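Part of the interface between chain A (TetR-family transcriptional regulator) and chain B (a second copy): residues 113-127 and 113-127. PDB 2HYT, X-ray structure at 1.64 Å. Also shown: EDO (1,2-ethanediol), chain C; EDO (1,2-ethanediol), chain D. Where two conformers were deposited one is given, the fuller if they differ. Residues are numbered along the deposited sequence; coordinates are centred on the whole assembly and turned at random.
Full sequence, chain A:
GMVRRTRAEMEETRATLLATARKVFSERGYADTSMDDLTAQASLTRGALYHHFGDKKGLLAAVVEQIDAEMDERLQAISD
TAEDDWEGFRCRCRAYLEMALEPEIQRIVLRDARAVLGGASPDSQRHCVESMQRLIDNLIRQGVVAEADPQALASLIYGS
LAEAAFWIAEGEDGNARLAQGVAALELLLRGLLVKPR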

# COMPACT_ATOMS: atom_id res chain seq x y z
N ALA A 113 -0.51 -3.41 -12.75
CA ALA A 113 0.50 -2.56 -12.12
C ALA A 113 0.88 -3.07 -10.74
O ALA A 113 2.03 -2.95 -10.32
CB ALA A 113 0.05 -1.09 -12.01
N ARG A 114 -0.11 -3.60 -10.01
CA ARG A 114 0.17 -4.22 -8.71
C ARG A 114 1.23 -5.30 -8.81
O ARG A 114 2.23 -5.26 -8.08
CB ARG A 114 -1.12 -4.83 -8.12
CG ARG A 114 -1.00 -5.05 -6.65
CD ARG A 114 -2.09 -5.92 -6.10
NE ARG A 114 -2.01 -5.89 -4.65
CZ ARG A 114 -2.84 -6.57 -3.86
NH1 ARG A 114 -3.76 -7.36 -4.37
NH2 ARG A 114 -2.71 -6.48 -2.56
N ALA A 115 1.05 -6.24 -9.74
CA ALA A 115 1.95 -7.39 -9.88
C ALA A 115 3.27 -7.02 -10.55
O ALA A 115 4.33 -7.52 -10.19
CB ALA A 115 1.26 -8.48 -10.75
N VAL A 116 3.20 -6.12 -11.53
CA VAL A 116 4.35 -5.81 -12.40
C VAL A 116 5.24 -4.69 -11.86
O VAL A 116 6.49 -4.75 -11.96
CB VAL A 116 3.87 -5.45 -13.82
CG1 VAL A 116 5.01 -4.93 -14.71
CG2 VAL A 116 3.23 -6.69 -14.51
N LEU A 117 4.61 -3.65 -11.34
CA LEU A 117 5.34 -2.46 -10.89
C LEU A 117 5.39 -2.33 -9.38
O LEU A 117 6.09 -1.45 -8.89
CB LEU A 117 4.73 -1.18 -11.48
CG LEU A 117 4.62 -1.11 -12.99
CD1 LEU A 117 3.83 0.17 -13.35
CD2 LEU A 117 5.97 -1.16 -13.65
N GLY A 118 4.70 -3.21 -8.66
CA GLY A 118 4.63 -3.13 -7.20
C GLY A 118 3.63 -2.12 -6.69
O GLY A 118 3.78 -1.57 -5.59
N GLY A 119 2.58 -1.87 -7.44
CA GLY A 119 1.58 -0.88 -7.04
C GLY A 119 1.99 0.55 -7.31
O GLY A 119 2.88 0.81 -8.13
N ALA A 120 1.32 1.49 -6.65
CA ALA A 120 1.55 2.90 -6.88
C ALA A 120 2.95 3.27 -6.44
O ALA A 120 3.43 2.77 -5.41
CB ALA A 120 0.53 3.73 -6.11
N SER A 121 3.61 4.14 -7.20
CA SER A 121 4.91 4.63 -6.78
C SER A 121 4.77 5.44 -5.48
O SER A 121 3.73 6.01 -5.24
CB SER A 121 5.53 5.53 -7.84
OG SER A 121 4.74 6.66 -8.10
N PRO A 122 5.83 5.48 -4.64
CA PRO A 122 5.82 6.41 -3.51
C PRO A 122 5.47 7.84 -3.91
O PRO A 122 4.73 8.54 -3.19
CB PRO A 122 7.25 6.29 -2.96
CG PRO A 122 7.61 4.84 -3.27
CD PRO A 122 7.04 4.63 -4.64
N ASP A 123 5.94 8.30 -5.07
CA ASP A 123 5.59 9.65 -5.52
C ASP A 123 4.09 9.79 -5.74
O ASP A 123 3.49 10.82 -5.35
CB ASP A 123 6.29 10.00 -6.83
CG ASP A 123 7.72 10.48 -6.64
OD1 ASP A 123 8.19 10.72 -5.49
OD2 ASP A 123 8.37 10.63 -7.71
N SER A 124 3.49 8.80 -6.41
CA SER A 124 2.05 8.79 -6.69
C SER A 124 1.25 8.78 -5.39
O SER A 124 0.23 9.46 -5.25
CB SER A 124 1.65 7.58 -7.54
OG SER A 124 0.25 7.56 -7.72
N GLN A 125 1.72 7.99 -4.45
CA GLN A 125 1.11 7.92 -3.13
C GLN A 125 1.15 9.29 -2.43
O GLN A 125 0.13 9.78 -1.90
CB GLN A 125 1.84 6.90 -2.28
CG GLN A 125 1.67 5.47 -2.80
CD GLN A 125 2.50 4.50 -2.00
OE1 GLN A 125 2.45 4.51 -0.79
NE2 GLN A 125 3.23 3.65 -2.66
N ARG A 126 2.31 9.95 -2.46
CA ARG A 126 2.44 11.25 -1.79
C ARG A 126 1.52 12.25 -2.47
O ARG A 126 0.92 13.09 -1.80
CB ARG A 126 3.90 11.70 -1.82
CG ARG A 126 4.72 10.93 -0.78
CD ARG A 126 6.15 11.43 -0.59
NE ARG A 126 7.00 11.09 -1.73
CZ ARG A 126 7.78 10.01 -1.81
NH1 ARG A 126 7.84 9.13 -0.83
NH2 ARG A 126 8.50 9.81 -2.90
N HIS A 127 1.41 12.16 -3.79
CA HIS A 127 0.49 13.02 -4.51
C HIS A 127 -1.00 12.85 -4.09
O HIS A 127 -1.73 13.82 -3.89
CB HIS A 127 0.65 12.76 -6.00
CG HIS A 127 0.04 13.82 -6.85
ND1 HIS A 127 -1.16 13.64 -7.52
CD2 HIS A 127 0.45 15.08 -7.14
CE1 HIS A 127 -1.45 14.75 -8.18
NE2 HIS A 127 -0.49 15.63 -7.97
N ALA B 113 12.99 -2.05 1.23
CA ALA B 113 12.03 -2.94 0.55
C ALA B 113 11.00 -2.13 -0.22
O ALA B 113 10.54 -2.55 -1.28
CB ALA B 113 11.32 -3.89 1.53
N ARG B 114 10.59 -0.99 0.34
CA ARG B 114 9.67 -0.09 -0.37
C ARG B 114 10.20 0.29 -1.75
O ARG B 114 9.50 0.12 -2.75
CB ARG B 114 9.42 1.19 0.45
CG ARG B 114 8.19 1.90 0.01
CD ARG B 114 8.09 3.29 0.56
NE ARG B 114 6.77 3.80 0.26
CZ ARG B 114 6.36 5.03 0.61
NH1 ARG B 114 7.18 5.86 1.22
NH2 ARG B 114 5.15 5.41 0.31
N ALA B 115 11.45 0.77 -1.79
CA ALA B 115 12.05 1.25 -3.04
C ALA B 115 12.47 0.12 -3.97
O ALA B 115 12.34 0.22 -5.19
CB ALA B 115 13.31 2.10 -2.70
N VAL B 116 12.97 -0.97 -3.39
CA VAL B 116 13.60 -2.05 -4.17
C VAL B 116 12.61 -3.13 -4.61
O VAL B 116 12.70 -3.66 -5.75
CB VAL B 116 14.74 -2.70 -3.36
CG1 VAL B 116 15.29 -3.96 -4.03
CG2 VAL B 116 15.90 -1.69 -3.15
N LEU B 117 11.70 -3.50 -3.72
CA LEU B 117 10.78 -4.60 -3.98
C LEU B 117 9.35 -4.13 -4.23
O LEU B 117 8.52 -4.95 -4.60
CB LEU B 117 10.77 -5.61 -2.83
CG LEU B 117 12.11 -6.22 -2.44
CD1 LEU B 117 11.90 -7.06 -1.17
CD2 LEU B 117 12.70 -7.01 -3.58
N GLY B 118 9.10 -2.83 -4.08
CA GLY B 118 7.75 -2.29 -4.22
C GLY B 118 6.88 -2.48 -3.01
O GLY B 118 5.64 -2.56 -3.11
N GLY B 119 7.47 -2.53 -1.83
CA GLY B 119 6.71 -2.75 -0.61
C GLY B 119 6.33 -4.19 -0.36
O GLY B 119 6.93 -5.10 -0.93
N ALA B 120 5.34 -4.41 0.50
CA ALA B 120 4.94 -5.74 0.89
C ALA B 120 4.35 -6.47 -0.31
O ALA B 120 3.62 -5.86 -1.10
CB ALA B 120 3.91 -5.68 2.01
N SER B 121 4.65 -7.76 -0.43
CA SER B 121 4.03 -8.55 -1.48
C SER B 121 2.51 -8.63 -1.25
O SER B 121 2.08 -8.55 -0.12
CB SER B 121 4.60 -9.96 -1.51
OG SER B 121 4.36 -10.65 -0.30
N PRO B 122 1.72 -8.79 -2.33
CA PRO B 122 0.30 -9.09 -2.14
C PRO B 122 0.05 -10.26 -1.18
O PRO B 122 -0.88 -10.22 -0.37
CB PRO B 122 -0.18 -9.38 -3.56
CG PRO B 122 0.71 -8.49 -4.42
CD PRO B 122 2.05 -8.61 -3.75
N ASP B 123 0.89 -11.30 -1.24
CA ASP B 123 0.73 -12.42 -0.31
C ASP B 123 0.90 -11.98 1.14
O ASP B 123 0.12 -12.39 2.02
CB ASP B 123 1.75 -13.52 -0.59
CG ASP B 123 1.34 -14.45 -1.72
OD1 ASP B 123 0.19 -14.39 -2.24
OD2 ASP B 123 2.22 -15.27 -2.08
N SER B 124 1.95 -11.18 1.40
CA SER B 124 2.23 -10.67 2.74
C SER B 124 1.08 -9.80 3.24
O SER B 124 0.69 -9.86 4.41
CB SER B 124 3.52 -9.85 2.76
OG SER B 124 3.73 -9.30 4.05
N GLN B 125 0.56 -8.98 2.34
CA GLN B 125 -0.59 -8.15 2.65
C GLN B 125 -1.82 -9.00 3.05
O GLN B 125 -2.48 -8.75 4.07
CB GLN B 125 -0.94 -7.30 1.45
CG GLN B 125 0.15 -6.27 1.12
CD GLN B 125 -0.18 -5.51 -0.14
OE1 GLN B 125 -1.27 -5.03 -0.30
NE2 GLN B 125 0.77 -5.41 -1.03
N ARG B 126 -2.10 -10.04 2.26
CA ARG B 126 -3.25 -10.89 2.55
C ARG B 126 -3.05 -11.58 3.88
O ARG B 126 -4.01 -11.74 4.65
CB ARG B 126 -3.46 -11.89 1.41
CG ARG B 126 -4.08 -11.21 0.19
CD ARG B 126 -4.50 -12.15 -0.94
NE ARG B 126 -3.34 -12.70 -1.65
CZ ARG B 126 -2.82 -12.19 -2.76
NH1 ARG B 126 -3.34 -11.10 -3.33
NH2 ARG B 126 -1.77 -12.76 -3.31
N HIS B 127 -1.82 -11.98 4.17
CA HIS B 127 -1.52 -12.57 5.46
C HIS B 127 -1.80 -11.62 6.67
O HIS B 127 -2.37 -12.02 7.68
CB HIS B 127 -0.07 -13.02 5.46
CG HIS B 127 0.27 -13.95 6.57
ND1 HIS B 127 0.97 -13.56 7.69
CD2 HIS B 127 -0.02 -15.26 6.74
CE1 HIS B 127 1.10 -14.59 8.51
NE2 HIS B 127 0.51 -15.64 7.95
C1 EDO C . -6.18 -7.52 1.14
O1 EDO C . -6.58 -8.86 0.83
C2 EDO C . -5.68 -6.91 -0.17
O2 EDO C . -4.59 -7.69 -0.69
C1 EDO D . 2.33 9.20 2.42
O1 EDO D . 3.19 10.35 2.30
C2 EDO D . 3.24 7.98 2.42
O2 EDO D . 4.02 7.94 1.22
O HOH W 1 0.11 -4.20 -3.69
O HOH W 2 5.13 1.90 -1.15

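Two carbonyl oxygens lie close together across the exact two-fold axis. Gly A118 O lies 3.3 Å from Gly B118 O. Both are acceptors, so no hydrogen bond joins them. The two backbones come together here, with Gly A118 CA 4.4 Å from Gly B118 CA.

Glycine suits this position for two reasons. Gly A118 and Gly B118 are each the first residue after a helix to leave helical angles, and phi is positive, near 80°. An ideal CB on Gly A118 would also point toward the other chain and lie 3.0 Å from Gly B118 CA, which is tight.

The rest of the contact is made twice, once on each side of the axis. Its main element is Arg A114 and, by symmetry, Arg B114, which have more of their surface covered by the other stretch than any other residues here. The CA-to-CB bond of Arg A114 points sideways, but chi1, chi2 and chi3 are all t. This extended chain carries the guanidinium across to the helix that begins at Pro B122.

Three groups of chain B meet it there. Pro B122 lies over one face of the guanidinium, with Arg A114 NE 3.8 Å from Pro B122 CG. Gln B125 approaches the edge, and Arg A114 NH2 donates a hydrogen bond to Gln B125 OE1 at 3.0 Å. Arg B126 brings a like charge close, with Arg A114 NH1 3.9 Å from Arg B126 NH1. Both of these NH1 atoms have hydrogen bonds elsewhere in the structure. Arg B126 is also held by a salt bridge in its own chain, from Arg B126 NH2 to Asp B123 OD1 at 2.8 Å.

Gln B125 is fixed from both ends of its amide. While OE1 accepts from Arg A114, Gln B125 NE2 donates to Ala B120 O at 2.9 Å. Water 1 adds a second link between the chains. It accepts from Arg A114 NE at 2.9 Å and from Gln B125 NE2 at 3.0 Å.

Arg A114 NH2 also donates, at 2.9 Å, to O2 of EDO chain C, a 1,2-ethanediol probably from the crystallisation liquor.

The helix that presents Pro B122 and Gln B125 is capped at its start. Ser B124 N donates to Ser B121 OG at 3.0 Å. The CA-to-CB bond of Ser B121 points away from chain A, and the serine makes no contact across the interface.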